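Local atomic coordinates of xylan esterase, putative, AXE2C (Cellvibrio japonicus, PDB entry 2WAA), a protein that removes acetyl groups from xylan and glucomannan in the breakdown of plant cell wall polysaccharides, and also hydrolyses the synthetic substrate 4-nitrophenyl acetate. Residues I13-P18 / V112-L117; Q132-V137 / H222-D227; L189-N194 / F238-P243; I268-G273 / S286-T291. One frame throughout, in Å; residues are numbered along the deposited sequence.

Contact 1 (I13-P18 / V112-L117)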
loop_
_atom_site.group_PDB
_atom_site.type_symbol
_atom_site.label_atom_id
_atom_site.label_comp_id
_atom_site.label_asym_id
_atom_site.label_seq_id
_atom_site.Cartn_x
_atom_site.Cartn_y
_atom_site.Cartn_z
ATOM N N ILE A 13 20.833 -4.777 14.934
ATOM C CA ILE A 13 21.087 -4.089 13.674
ATOM C C ILE A 13 20.083 -2.959 13.498
ATOM O O ILE A 13 18.980 -2.961 14.105
ATOM C CB ILE A 13 20.969 -5.045 12.458
ATOM C CG1 ILE A 13 19.540 -5.620 12.390
ATOM C CG2 ILE A 13 22.025 -6.148 12.560
ATOM C CD1 ILE A 13 19.344 -6.576 11.167
ATOM N N ALA A 14 20.496 -1.962 12.711
ATOM C CA ALA A 14 19.573 -0.867 12.353
ATOM C C ALA A 14 18.479 -1.359 11.397
ATOM O O ALA A 14 18.639 -2.364 10.692
ATOM C CB ALA A 14 20.349 0.301 11.701
ATOM N N ALA A 15 17.361 -0.636 11.365
ATOM C CA ALA A 15 16.276 -0.987 10.479
ATOM C C ALA A 15 16.726 -0.957 8.992
ATOM O O ALA A 15 16.242 -1.769 8.166
ATOM C CB ALA A 15 15.106 -0.010 10.713
ATOM N N SER A 16 17.588 0.010 8.696
ATOM C CA SER A 16 18.265 0.060 7.430
ATOM C C SER A 16 19.529 -0.753 7.667
ATOM O O SER A 16 20.560 -0.250 8.078
ATOM C CB SER A 16 18.581 1.513 7.052
ATOM O OG SER A 16 18.875 1.633 5.673
ATOM N N ASP A 17 19.395 -2.049 7.519
ATOM C CA ASP A 17 20.534 -2.929 7.421
ATOM C C ASP A 17 20.191 -3.951 6.329
ATOM O O ASP A 17 19.012 -4.262 6.113
ATOM C CB ASP A 17 20.674 -3.620 8.794
ATOM C CG ASP A 17 21.761 -4.647 8.821
ATOM O OD1 ASP A 17 22.831 -4.334 9.392
ATOM O OD2 ASP A 17 21.570 -5.742 8.250
ATOM N N PRO A 18 21.201 -4.445 5.620
ATOM C CA PRO A 18 20.908 -5.325 4.486
ATOM C C PRO A 18 20.221 -6.628 4.860
ATOM O O PRO A 18 19.725 -7.305 3.971
ATOM C CB PRO A 18 22.294 -5.652 3.899
ATOM C CG PRO A 18 23.247 -4.827 4.563
ATOM C CD PRO A 18 22.632 -4.090 5.732
ATOM N N VAL A 112 5.098 5.509 10.975
ATOM C CA VAL A 112 5.700 4.577 11.941
ATOM C C VAL A 112 7.189 4.544 11.699
ATOM O O VAL A 112 7.618 4.609 10.554
ATOM C CB VAL A 112 5.142 3.176 11.716
ATOM C CG1 VAL A 112 5.989 2.084 12.482
ATOM C CG2 VAL A 112 3.653 3.113 12.129
ATOM N N THR A 113 7.988 4.410 12.768
ATOM C CA THR A 113 9.435 4.309 12.610
ATOM C C THR A 113 9.883 2.993 13.264
ATOM O O THR A 113 9.471 2.678 14.384
ATOM C CB THR A 113 10.123 5.496 13.323
ATOM O OG1 THR A 113 9.743 6.708 12.657
ATOM C CG2 THR A 113 11.696 5.317 13.349
ATOM N N LEU A 114 10.700 2.231 12.545
ATOM C CA LEU A 114 11.367 1.081 13.119
ATOM C C LEU A 114 12.794 1.547 13.266
ATOM O O LEU A 114 13.408 1.973 12.277
ATOM C CB LEU A 114 11.318 -0.102 12.147
ATOM C CG LEU A 114 12.248 -1.239 12.575
ATOM C CD1 LEU A 114 11.837 -1.776 13.927
ATOM C CD2 LEU A 114 12.224 -2.348 11.481
ATOM N N LYS A 115 13.344 1.502 14.480
ATOM C CA LYS A 115 14.732 2.005 14.678
ATOM C C LYS A 115 15.801 0.913 14.576
ATOM O O LYS A 115 16.832 1.085 13.911
ATOM C CB LYS A 115 14.869 2.692 16.046
ATOM C CG LYS A 115 13.942 3.880 16.143
ATOM C CD LYS A 115 14.246 4.733 17.391
ATOM C CE LYS A 115 13.419 6.033 17.373
ATOM N NZ LYS A 115 13.658 6.849 18.611
ATOM N N GLN A 116 15.553 -0.202 15.256
ATOM C CA GLN A 116 16.593 -1.268 15.302
ATOM C C GLN A 116 15.947 -2.539 15.823
ATOM O O GLN A 116 14.844 -2.483 16.375
ATOM C CB GLN A 116 17.829 -0.823 16.148
ATOM C CG GLN A 116 17.477 -0.230 17.438
ATOM C CD GLN A 116 18.685 0.392 18.257
ATOM O OE1 GLN A 116 18.493 0.707 19.420
ATOM N NE2 GLN A 116 19.854 0.579 17.653
ATOM N N LEU A 117 16.581 -3.683 15.567
ATOM C CA LEU A 117 16.091 -4.995 16.014
ATOM C C LEU A 117 17.194 -5.630 16.839
ATOM O O LEU A 117 18.381 -5.541 16.442
ATOM C CB LEU A 117 15.866 -5.910 14.802
ATOM C CG LEU A 117 14.824 -5.613 13.729
ATOM C CD1 LEU A 117 14.813 -6.737 12.656
ATOM C CD2 LEU A 117 13.437 -5.460 14.396
#
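Ile-13 and Leu-117 form an antiparallel, hydrogen-bonded pair at the end of strand 10-14. Two backbone bonds join them. Ile-13 N reaches Leu-117 O at 3.0 Å, and Leu-117 N reaches Ile-13 O at 2.9 Å. The next pair, Ala-14 with Gln-116, is non-hydrogen-bonded, and its CA atoms come within 4.2 Å. A third bond runs from Ala-15 N to Lys-115 O at 3.1 Å, where the first segment passes from strand to loop.

The apolar contacts are few. Ala-15 CB sits against the Leu-114 side chain. Leu-114 CG, anti to the backbone N (chi1 168°), is the atom that meets Ala-15 CB, at 3.6 Å, with Leu-114 CD2 only slightly farther away. The same methyl lies close to the Leu-114 carbonyl oxygen. Ile-13 CG1 and Leu-117 CB make a looser contact at 4.4 Å on the face they share. Gln-116 CB rests on Ile-13 O.

Strand 112-119 is central in this N-terminal antiparallel sheet. It also pairs with strands 34-36 and 51-58. Leu-114 and Leu-117 both pack on Ala-54 of strand 51-58 and also touch strand 42-48 of the second sheet.

Contact 2 (Q132-V137 / H222-D227)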
loop_
_atom_site.group_PDB
_atom_site.type_symbol
_atom_site.label_atom_id
_atom_site.label_comp_id
_atom_site.label_asym_id
_atom_site.label_seq_id
_atom_site.Cartn_x
_atom_site.Cartn_y
_atom_site.Cartn_z
ATOM N N GLN A 132 10.470 -11.391 -8.432
ATOM C CA GLN A 132 10.989 -10.484 -9.439
ATOM C C GLN A 132 9.940 -9.467 -9.938
ATOM O O GLN A 132 10.275 -8.283 -10.193
ATOM C CB GLN A 132 11.529 -11.266 -10.629
ATOM C CG GLN A 132 12.761 -12.125 -10.305
ATOM C CD GLN A 132 13.963 -11.292 -10.055
ATOM O OE1 GLN A 132 14.397 -10.534 -10.922
ATOM N NE2 GLN A 132 14.502 -11.383 -8.860
ATOM N N ARG A 133 8.712 -9.933 -10.135
ATOM C CA ARG A 133 7.647 -9.072 -10.671
ATOM C C ARG A 133 7.303 -7.990 -9.654
ATOM O O ARG A 133 7.325 -8.255 -8.457
ATOM C CB ARG A 133 6.393 -9.897 -10.908
ATOM C CG ARG A 133 6.469 -10.805 -12.148
ATOM C CD ARG A 133 5.237 -11.646 -12.170
ATOM N NE ARG A 133 5.298 -12.549 -13.322
ATOM C CZ ARG A 133 4.472 -13.579 -13.490
ATOM N NH1 ARG A 133 3.513 -13.832 -12.605
ATOM N NH2 ARG A 133 4.614 -14.354 -14.562
ATOM N N LYS A 134 7.031 -6.776 -10.122
ATOM C CA LYS A 134 6.776 -5.625 -9.248
ATOM C C LYS A 134 5.508 -4.906 -9.726
ATOM O O LYS A 134 5.406 -4.586 -10.909
ATOM C CB LYS A 134 7.933 -4.656 -9.368
ATOM C CG LYS A 134 9.162 -5.184 -8.595
ATOM C CD LYS A 134 10.396 -4.314 -8.873
ATOM C CE LYS A 134 11.641 -4.997 -8.327
ATOM N NZ LYS A 134 11.964 -6.297 -9.126
ATOM N N ILE A 135 4.577 -4.654 -8.802
ATOM C CA ILE A 135 3.379 -3.896 -9.104
ATOM C C ILE A 135 3.365 -2.646 -8.193
ATOM O O ILE A 135 3.793 -2.694 -7.046
ATOM C CB ILE A 135 2.162 -4.734 -8.786
ATOM C CG1 ILE A 135 2.125 -5.991 -9.684
ATOM C CG2 ILE A 135 0.860 -3.929 -8.957
ATOM C CD1 ILE A 135 1.174 -7.051 -9.122
ATOM N N LEU A 136 2.825 -1.570 -8.733
ATOM C CA LEU A 136 2.533 -0.339 -8.008
ATOM C C LEU A 136 1.014 -0.123 -8.161
ATOM O O LEU A 136 0.527 -0.048 -9.271
ATOM C CB LEU A 136 3.282 0.828 -8.678
ATOM C CG LEU A 136 2.826 2.222 -8.177
ATOM C CD1 LEU A 136 3.075 2.425 -6.674
ATOM C CD2 LEU A 136 3.650 3.249 -8.980
ATOM N N VAL A 137 0.294 0.062 -7.056
ATOM C CA VAL A 137 -1.149 0.354 -7.113
ATOM C C VAL A 137 -1.351 1.776 -6.565
ATOM O O VAL A 137 -0.952 2.073 -5.439
ATOM C CB VAL A 137 -1.965 -0.606 -6.266
ATOM C CG1 VAL A 137 -3.487 -0.401 -6.511
ATOM C CG2 VAL A 137 -1.590 -2.076 -6.587
ATOM N N HIS A 222 13.868 5.476 -8.862
ATOM C CA HIS A 222 14.860 4.466 -9.163
ATOM C C HIS A 222 14.801 3.393 -8.081
ATOM O O HIS A 222 15.279 2.282 -8.257
ATOM C CB HIS A 222 16.252 5.124 -9.186
ATOM C CG HIS A 222 17.354 4.180 -9.578
ATOM N ND1 HIS A 222 18.032 3.396 -8.660
ATOM C CD2 HIS A 222 17.891 3.887 -10.791
ATOM C CE1 HIS A 222 18.929 2.653 -9.292
ATOM N NE2 HIS A 222 18.868 2.934 -10.584
ATOM N N ARG A 223 14.211 3.731 -6.939
ATOM C CA ARG A 223 14.160 2.782 -5.823
ATOM C C ARG A 223 13.063 1.728 -6.004
ATOM O O ARG A 223 13.030 0.748 -5.255
ATOM C CB ARG A 223 13.904 3.511 -4.480
ATOM C CG ARG A 223 15.012 4.536 -4.069
ATOM C CD ARG A 223 14.581 5.347 -2.788
ATOM N NE ARG A 223 14.545 4.476 -1.609
ATOM C CZ ARG A 223 14.039 4.829 -0.430
ATOM N NH1 ARG A 223 13.568 6.059 -0.243
ATOM N NH2 ARG A 223 14.072 3.958 0.577
ATOM N N TYR A 224 12.113 1.958 -6.915
ATOM C CA TYR A 224 11.118 0.902 -7.226
ATOM C C TYR A 224 10.599 1.115 -8.644
ATOM O O TYR A 224 9.872 2.078 -8.895
ATOM C CB TYR A 224 9.952 0.979 -6.228
ATOM C CG TYR A 224 8.982 -0.182 -6.304
ATOM C CD1 TYR A 224 9.308 -1.428 -5.781
ATOM C CD2 TYR A 224 7.744 -0.037 -6.918
ATOM C CE1 TYR A 224 8.428 -2.519 -5.851
ATOM C CE2 TYR A 224 6.828 -1.138 -6.985
ATOM C CZ TYR A 224 7.191 -2.355 -6.444
ATOM O OH TYR A 224 6.318 -3.422 -6.456
ATOM N N GLN A 225 11.031 0.271 -9.574
ATOM C CA GLN A 225 10.601 0.415 -10.977
ATOM C C GLN A 225 9.639 -0.740 -11.255
ATOM O O GLN A 225 10.063 -1.899 -11.413
ATOM C CB GLN A 225 11.807 0.402 -11.939
ATOM C CG GLN A 225 12.498 1.786 -12.010
ATOM C CD GLN A 225 11.617 2.858 -12.665
ATOM O OE1 GLN A 225 10.434 2.633 -12.920
ATOM N NE2 GLN A 225 12.201 4.031 -12.937
ATOM N N PRO A 226 8.330 -0.444 -11.252
ATOM C CA PRO A 226 7.336 -1.503 -11.400
ATOM C C PRO A 226 7.175 -1.964 -12.841
ATOM O O PRO A 226 7.398 -1.168 -13.782
ATOM C CB PRO A 226 6.045 -0.837 -10.923
ATOM C CG PRO A 226 6.246 0.669 -11.383
ATOM C CD PRO A 226 7.714 0.895 -11.074
ATOM N N ASP A 227 6.823 -3.237 -12.985
ATOM C CA ASP A 227 6.467 -3.829 -14.274
ATOM C C ASP A 227 5.022 -3.466 -14.608
ATOM O O ASP A 227 4.666 -3.330 -15.771
ATOM C CB ASP A 227 6.524 -5.325 -14.133
ATOM C CG ASP A 227 7.926 -5.813 -13.855
ATOM O OD1 ASP A 227 8.795 -5.525 -14.685
ATOM O OD2 ASP A 227 8.143 -6.456 -12.807
HETATM O O HOH W 1 10.594 -6.543 -12.320
#
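Tyr-224 OH donates to Ile-135 O at 2.7 Å, the shortest polar bond between the two segments. The hydroxyl approaches from above the carbonyl plane, 46° out of it. The carbonyl oxygen itself lies at the edge of the tyrosine ring, near the ring plane.

Asp-227 holds Lys-134, the residue before Ile-135 in the strand. Asp-227 OD2 accepts from Lys-134 N at 2.9 Å; the donor arrives on the anti side of the carboxylate, 17° out of its plane. Asp-227 N in turn donates to Lys-134 O at 2.9 Å. One aspartate therefore engages both the N-H and the C=O of Lys-134, through side chain and main chain.

The Lys-134 chain crosses the Tyr-224 ring obliquely. Lys-134 CG is 3.9 Å from Tyr-224 CE1, and Lys-134 CD is 3.5 Å from Gln-225 O. The chain then bends at chi4 (68°), and Lys-134 NZ donates to Gln-132 O at 2.8 Å. Deeper in, Leu-136 CB meets Pro-226 CB at 3.9 Å.

Strand 133-139 also pairs with strand 177-183 and with Leu-228 of strand 228-231. The loop 222-227 is thus fixed just before its chain enters the central parallel sheet. Lys-134 NZ lies 5.3 Å from Asp-227 OD2, too far for a salt bridge. The nearby positive charge and the backbone N-H would still probably favour the ionised carboxylate.

Contact 3 (L189-N194 / F238-P243)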
loop_
_atom_site.group_PDB
_atom_site.type_symbol
_atom_site.label_atom_id
_atom_site.label_comp_id
_atom_site.label_asym_id
_atom_site.label_seq_id
_atom_site.Cartn_x
_atom_site.Cartn_y
_atom_site.Cartn_z
ATOM N N LEU A 189 -7.843 12.458 -8.110
ATOM C CA LEU A 189 -6.927 12.891 -9.131
ATOM C C LEU A 189 -6.853 14.438 -9.160
ATOM O O LEU A 189 -5.765 15.032 -9.307
ATOM C CB LEU A 189 -7.419 12.397 -10.507
ATOM C CG LEU A 189 -6.524 12.821 -11.647
ATOM C CD1 LEU A 189 -5.213 11.988 -11.646
ATOM C CD2 LEU A 189 -7.273 12.602 -12.943
ATOM N N ILE A 190 -8.020 15.064 -8.990
ATOM C CA ILE A 190 -8.113 16.541 -8.990
ATOM C C ILE A 190 -8.737 17.193 -7.773
ATOM O O ILE A 190 -8.536 18.400 -7.556
ATOM C CB ILE A 190 -8.778 17.110 -10.268
ATOM C CG1 ILE A 190 -10.292 16.879 -10.262
ATOM C CG2 ILE A 190 -8.093 16.531 -11.550
ATOM C CD1 ILE A 190 -10.976 17.553 -11.499
ATOM N N ARG A 191 -9.501 16.455 -6.977
ATOM C CA ARG A 191 -10.089 17.037 -5.756
ATOM C C ARG A 191 -10.427 15.968 -4.753
ATOM O O ARG A 191 -10.586 14.775 -5.106
ATOM C CB ARG A 191 -11.369 17.833 -6.083
ATOM C CG ARG A 191 -12.482 16.947 -6.606
ATOM C CD ARG A 191 -13.658 17.834 -7.173
ATOM N NE ARG A 191 -14.754 17.039 -7.752
ATOM C CZ ARG A 191 -15.859 17.577 -8.288
ATOM N NH1 ARG A 191 -16.016 18.918 -8.276
ATOM N NH2 ARG A 191 -16.818 16.797 -8.803
ATOM N N SER A 192 -10.511 16.373 -3.492
ATOM C CA SER A 192 -10.911 15.487 -2.428
ATOM C C SER A 192 -12.435 15.319 -2.356
ATOM O O SER A 192 -13.175 16.050 -3.039
ATOM C CB SER A 192 -10.342 16.020 -1.122
ATOM O OG SER A 192 -8.920 16.146 -1.238
ATOM N N TRP A 193 -12.896 14.333 -1.581
ATOM C CA TRP A 193 -14.329 13.989 -1.491
ATOM C C TRP A 193 -15.189 15.208 -1.125
ATOM O O TRP A 193 -16.360 15.302 -1.532
ATOM C CB TRP A 193 -14.536 12.886 -0.462
ATOM C CG TRP A 193 -14.271 13.324 0.934
ATOM C CD1 TRP A 193 -13.078 13.366 1.590
ATOM C CD2 TRP A 193 -15.256 13.858 1.831
ATOM N NE1 TRP A 193 -13.272 13.867 2.898
ATOM C CE2 TRP A 193 -14.605 14.170 3.048
ATOM C CE3 TRP A 193 -16.636 14.080 1.718
ATOM C CZ2 TRP A 193 -15.294 14.703 4.148
ATOM C CZ3 TRP A 193 -17.322 14.625 2.822
ATOM C CH2 TRP A 193 -16.653 14.921 4.010
ATOM N N ASN A 194 -14.594 16.116 -0.367
ATOM C CA ASN A 194 -15.300 17.282 0.168
ATOM C C ASN A 194 -15.254 18.463 -0.784
ATOM O O ASN A 194 -15.715 19.554 -0.415
ATOM C CB ASN A 194 -14.729 17.694 1.555
ATOM C CG ASN A 194 -13.224 17.980 1.485
ATOM O OD1 ASN A 194 -12.702 18.198 0.397
ATOM N ND2 ASN A 194 -12.525 17.977 2.631
ATOM N N PHE A 238 -15.491 12.114 -7.811
ATOM C CA PHE A 238 -16.935 12.033 -8.177
ATOM C C PHE A 238 -17.886 12.201 -6.993
ATOM O O PHE A 238 -19.116 12.247 -7.169
ATOM C CB PHE A 238 -17.224 10.694 -8.919
ATOM C CG PHE A 238 -16.691 10.688 -10.320
ATOM C CD1 PHE A 238 -15.323 10.792 -10.537
ATOM C CD2 PHE A 238 -17.528 10.655 -11.418
ATOM C CE1 PHE A 238 -14.797 10.824 -11.825
ATOM C CE2 PHE A 238 -17.034 10.686 -12.707
ATOM C CZ PHE A 238 -15.663 10.780 -12.937
ATOM N N SER A 239 -17.332 12.311 -5.790
ATOM C CA SER A 239 -18.179 12.437 -4.597
ATOM C C SER A 239 -19.026 13.695 -4.597
ATOM O O SER A 239 -20.223 13.632 -4.302
ATOM C CB SER A 239 -17.349 12.340 -3.324
ATOM O OG SER A 239 -16.817 11.049 -3.266
ATOM N N PRO A 240 -18.428 14.843 -4.942
ATOM C CA PRO A 240 -19.289 16.023 -4.999
ATOM C C PRO A 240 -20.268 16.014 -6.175
ATOM O O PRO A 240 -21.304 16.666 -6.075
ATOM C CB PRO A 240 -18.297 17.188 -5.195
ATOM C CG PRO A 240 -16.922 16.621 -4.777
ATOM C CD PRO A 240 -17.000 15.181 -5.174
ATOM N N GLY A 241 -19.946 15.306 -7.263
ATOM C CA GLY A 241 -20.710 15.325 -8.505
ATOM C C GLY A 241 -19.735 14.852 -9.586
ATOM O O GLY A 241 -18.543 14.653 -9.317
ATOM N N ILE A 242 -20.200 14.659 -10.807
ATOM C CA ILE A 242 -19.283 14.273 -11.874
ATOM C C ILE A 242 -18.440 15.467 -12.246
ATOM O O ILE A 242 -19.008 16.512 -12.585
ATOM C CB ILE A 242 -20.087 13.805 -13.099
ATOM C CG1 ILE A 242 -20.822 12.504 -12.757
ATOM C CG2 ILE A 242 -19.200 13.685 -14.334
ATOM C CD1 ILE A 242 -21.870 12.059 -13.839
ATOM N N PRO A 243 -17.082 15.352 -12.211
ATOM C CA PRO A 243 -16.264 16.534 -12.558
ATOM C C PRO A 243 -16.258 16.870 -14.046
ATOM O O PRO A 243 -16.552 16.027 -14.894
ATOM C CB PRO A 243 -14.827 16.130 -12.118
ATOM C CG PRO A 243 -14.823 14.587 -12.107
ATOM C CD PRO A 243 -16.242 14.201 -11.730
HETATM O O HOH W 2 -18.798 18.616 -10.482
#
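Arg-191 and Pro-240 join two loops of the SGNH-hydrolase domain, one after strand 177-183 and the other after helix 235-238. The two side chains meet tip to tip. Arg-191 is extended from CG to NE, and its guanidinium lies between two prolines. Pro-240 CG is 3.7 Å above one face, offset toward the rim. Pro-243 CB covers the opposite face, 3.9 Å from Arg-191 NH2.

At the edge, in plane, lies Gly-241 O. It is 2.8 Å from Arg-191 NH2, but the bond is weak, with an angle at the hydrogen of only 115°. A water accepts from the same NH2 at 3.2 Å and donates to Ile-242 O. Arg-191 NE donates to Asp-237 O, which helps hold the flat group in place.

Beside this, Ile-190 CD1 touches Pro-243 CB. Pro-240 CG is 3.5 Å from Trp-193 O, and Ser-239 CB packs on Trp-193 CB.

Trp-193 bonds through its backbone to Gly-186. Its side chain is about 4 Å at the nearest atoms from Asn-236, from Gly-186 and from a bound acetate, probably from the crystallisation liquor. Gly-186, after strand 177-183, and Asn-236, in helix 235-238, are the inferred transition-state stabilisers, consistent with the oxyanion hole of SGNH esterases.

Contact 4 (I268-G273 / S286-T291)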
loop_
_atom_site.group_PDB
_atom_site.type_symbol
_atom_site.label_atom_id
_atom_site.label_comp_id
_atom_site.label_asym_id
_atom_site.label_seq_id
_atom_site.Cartn_x
_atom_site.Cartn_y
_atom_site.Cartn_z
ATOM N N ILE A 268 0.663 0.181 -17.843
ATOM C CA ILE A 268 -0.246 0.909 -16.945
ATOM C C ILE A 268 -1.660 0.417 -17.188
ATOM O O ILE A 268 -2.047 0.247 -18.341
ATOM C CB ILE A 268 -0.145 2.383 -17.192
ATOM C CG1 ILE A 268 1.349 2.799 -16.970
ATOM C CG2 ILE A 268 -1.089 3.147 -16.252
ATOM C CD1 ILE A 268 1.631 4.159 -17.275
ATOM N N VAL A 269 -2.392 0.130 -16.105
ATOM C CA VAL A 269 -3.783 -0.339 -16.199
ATOM C C VAL A 269 -4.662 0.636 -15.426
ATOM O O VAL A 269 -4.422 0.862 -14.233
ATOM C CB VAL A 269 -3.917 -1.777 -15.651
ATOM C CG1 VAL A 269 -5.367 -2.217 -15.664
ATOM C CG2 VAL A 269 -3.125 -2.716 -16.532
ATOM N N LEU A 270 -5.674 1.224 -16.091
ATOM C CA LEU A 270 -6.548 2.166 -15.447
ATOM C C LEU A 270 -7.841 1.468 -15.095
ATOM O O LEU A 270 -8.332 0.630 -15.850
ATOM C CB LEU A 270 -6.867 3.360 -16.375
ATOM C CG LEU A 270 -5.625 3.993 -17.008
ATOM C CD1 LEU A 270 -6.021 5.181 -17.872
ATOM C CD2 LEU A 270 -4.714 4.442 -15.898
ATOM N N THR A 271 -8.395 1.806 -13.944
ATOM C CA THR A 271 -9.681 1.211 -13.569
ATOM C C THR A 271 -10.471 2.211 -12.727
ATOM O O THR A 271 -9.873 3.033 -12.022
ATOM C CB THR A 271 -9.460 -0.133 -12.771
ATOM O OG1 THR A 271 -10.742 -0.631 -12.400
ATOM C CG2 THR A 271 -8.740 0.128 -11.506
ATOM N N GLU A 272 -11.802 2.165 -12.800
ATOM C CA GLU A 272 -12.626 3.130 -12.056
ATOM C C GLU A 272 -12.796 2.792 -10.577
ATOM O O GLU A 272 -13.306 3.576 -9.819
ATOM C CB GLU A 272 -14.017 3.265 -12.718
ATOM C CG GLU A 272 -14.936 2.053 -12.570
ATOM C CD GLU A 272 -14.753 0.993 -13.647
ATOM O OE1 GLU A 272 -13.718 0.965 -14.344
ATOM O OE2 GLU A 272 -15.661 0.145 -13.789
ATOM N N GLY A 273 -12.434 1.583 -10.191
ATOM C CA GLY A 273 -12.592 1.191 -8.801
ATOM C C GLY A 273 -13.990 0.641 -8.478
ATOM O O GLY A 273 -14.903 0.596 -9.340
ATOM N N SER A 286 -15.992 6.228 -19.018
ATOM C CA SER A 286 -15.956 6.979 -20.256
ATOM C C SER A 286 -14.698 7.846 -20.294
ATOM O O SER A 286 -13.998 7.874 -21.295
ATOM C CB SER A 286 -17.186 7.895 -20.366
ATOM O OG SER A 286 -17.173 8.461 -21.656
ATOM N N TYR A 287 -14.422 8.529 -19.183
ATOM C CA TYR A 287 -13.275 9.429 -19.097
ATOM C C TYR A 287 -11.963 8.627 -19.264
ATOM O O TYR A 287 -11.023 9.064 -19.931
ATOM C CB TYR A 287 -13.280 10.122 -17.743
ATOM C CG TYR A 287 -14.336 11.198 -17.528
ATOM C CD1 TYR A 287 -15.367 11.425 -18.464
ATOM C CD2 TYR A 287 -14.336 11.951 -16.354
ATOM C CE1 TYR A 287 -16.347 12.432 -18.240
ATOM C CE2 TYR A 287 -15.319 12.970 -16.121
ATOM C CZ TYR A 287 -16.290 13.208 -17.087
ATOM O OH TYR A 287 -17.250 14.166 -16.816
ATOM N N ILE A 288 -11.914 7.436 -18.676
ATOM C CA ILE A 288 -10.759 6.586 -18.842
ATOM C C ILE A 288 -10.577 6.202 -20.319
ATOM O O ILE A 288 -9.449 6.195 -20.841
ATOM C CB ILE A 288 -10.869 5.304 -17.937
ATOM C CG1 ILE A 288 -10.571 5.717 -16.484
ATOM C CG2 ILE A 288 -9.890 4.182 -18.460
ATOM C CD1 ILE A 288 -10.992 4.656 -15.429
ATOM N N GLY A 289 -11.670 5.848 -20.993
ATOM C CA GLY A 289 -11.537 5.449 -22.388
ATOM C C GLY A 289 -10.993 6.641 -23.180
ATOM O O GLY A 289 -10.159 6.483 -24.053
ATOM N N GLU A 290 -11.468 7.845 -22.899
ATOM C CA GLU A 290 -11.006 8.987 -23.673
ATOM C C GLU A 290 -9.564 9.351 -23.288
ATOM O O GLU A 290 -8.794 9.814 -24.124
ATOM C CB GLU A 290 -11.922 10.206 -23.501
ATOM C CG GLU A 290 -11.615 11.299 -24.484
ATOM C CD GLU A 290 -12.708 12.411 -24.532
ATOM O OE1 GLU A 290 -13.869 12.151 -24.155
ATOM O OE2 GLU A 290 -12.369 13.557 -24.925
ATOM N N THR A 291 -9.214 9.177 -22.024
ATOM C CA THR A 291 -7.789 9.358 -21.616
ATOM C C THR A 291 -6.892 8.448 -22.422
ATOM O O THR A 291 -5.828 8.849 -22.921
ATOM C CB THR A 291 -7.673 9.090 -20.114
ATOM O OG1 THR A 291 -8.505 10.062 -19.420
ATOM C CG2 THR A 291 -6.185 9.111 -19.618
#
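Leu-270, on strand 267-270, faces Ile-288 of helix 278-295, with their CA atoms 7.0 Å apart and no hydrogen bond between the two segments. Side chains fill the gap. Those of Leu-270 and Ile-288 slide past each other in opposite directions. Ile-288 CG2 does the touching on one side. It lies 3.8 Å from Leu-270 CB and 4.0 Å from Leu-270 CD1.

The other branch of Ile-288 reaches farther along the chain. CG1 is anti to the carbonyl carbon (chi1 -75°), and chi2 of 165° extends the branch to CD1. That methyl lies against the backbone at Thr-271 and Glu-272, 3.7 Å from both Thr-271 C and Glu-272 N. Thr-291, one helical turn on, adds a looser contact, with its CG2 at 4.3 Å from Leu-270 CD1. Its hydroxyl is turned to the helix: Thr-291 OG1 donates to Tyr-287 O at 2.8 Å. This carbonyl also accepts from Thr-291 N, so it holds two donors.

The buried Glu-272 has its polar partners outside the two segments: its carboxylate forms a salt bridge with Lys-281 of the same helix 278-295 and a hydrogen bond with the Tyr-302 hydroxyl. The contact belongs to the beta-alpha-beta unit of strand 267-270, helix 278-295 and strand 300-302.

Between the segments the chemistry is apolar: branched aliphatic groups pack the helix on the sheet. Burial probably carries a cost: Glu-272 N lies beneath the Ile-288 methyl and has no hydrogen-bond partner in the model.

In the fold
Contact 1 lies in the N-terminal beta domain, and contacts 2, 3 and 4 belong to the esterase part. The centre of contact 1 is about 23 Å from that of contact 2 and about 39 Å from those of contacts 3 and 4. Contacts 2 and 4 reach the same parallel sheet, their centres about 20 Å apart. Contacts 2 and 3 alternate along the chain and do not touch. Contacts 3 and 4 do touch: Pro-243 O is 2.8 Å from Tyr-287 OH, a probable hydrogen bond, and Phe-238 packs on the Tyr-287 ring. Only contact 3 borders the inferred catalytic site, through Trp-193; the other three lie away from it.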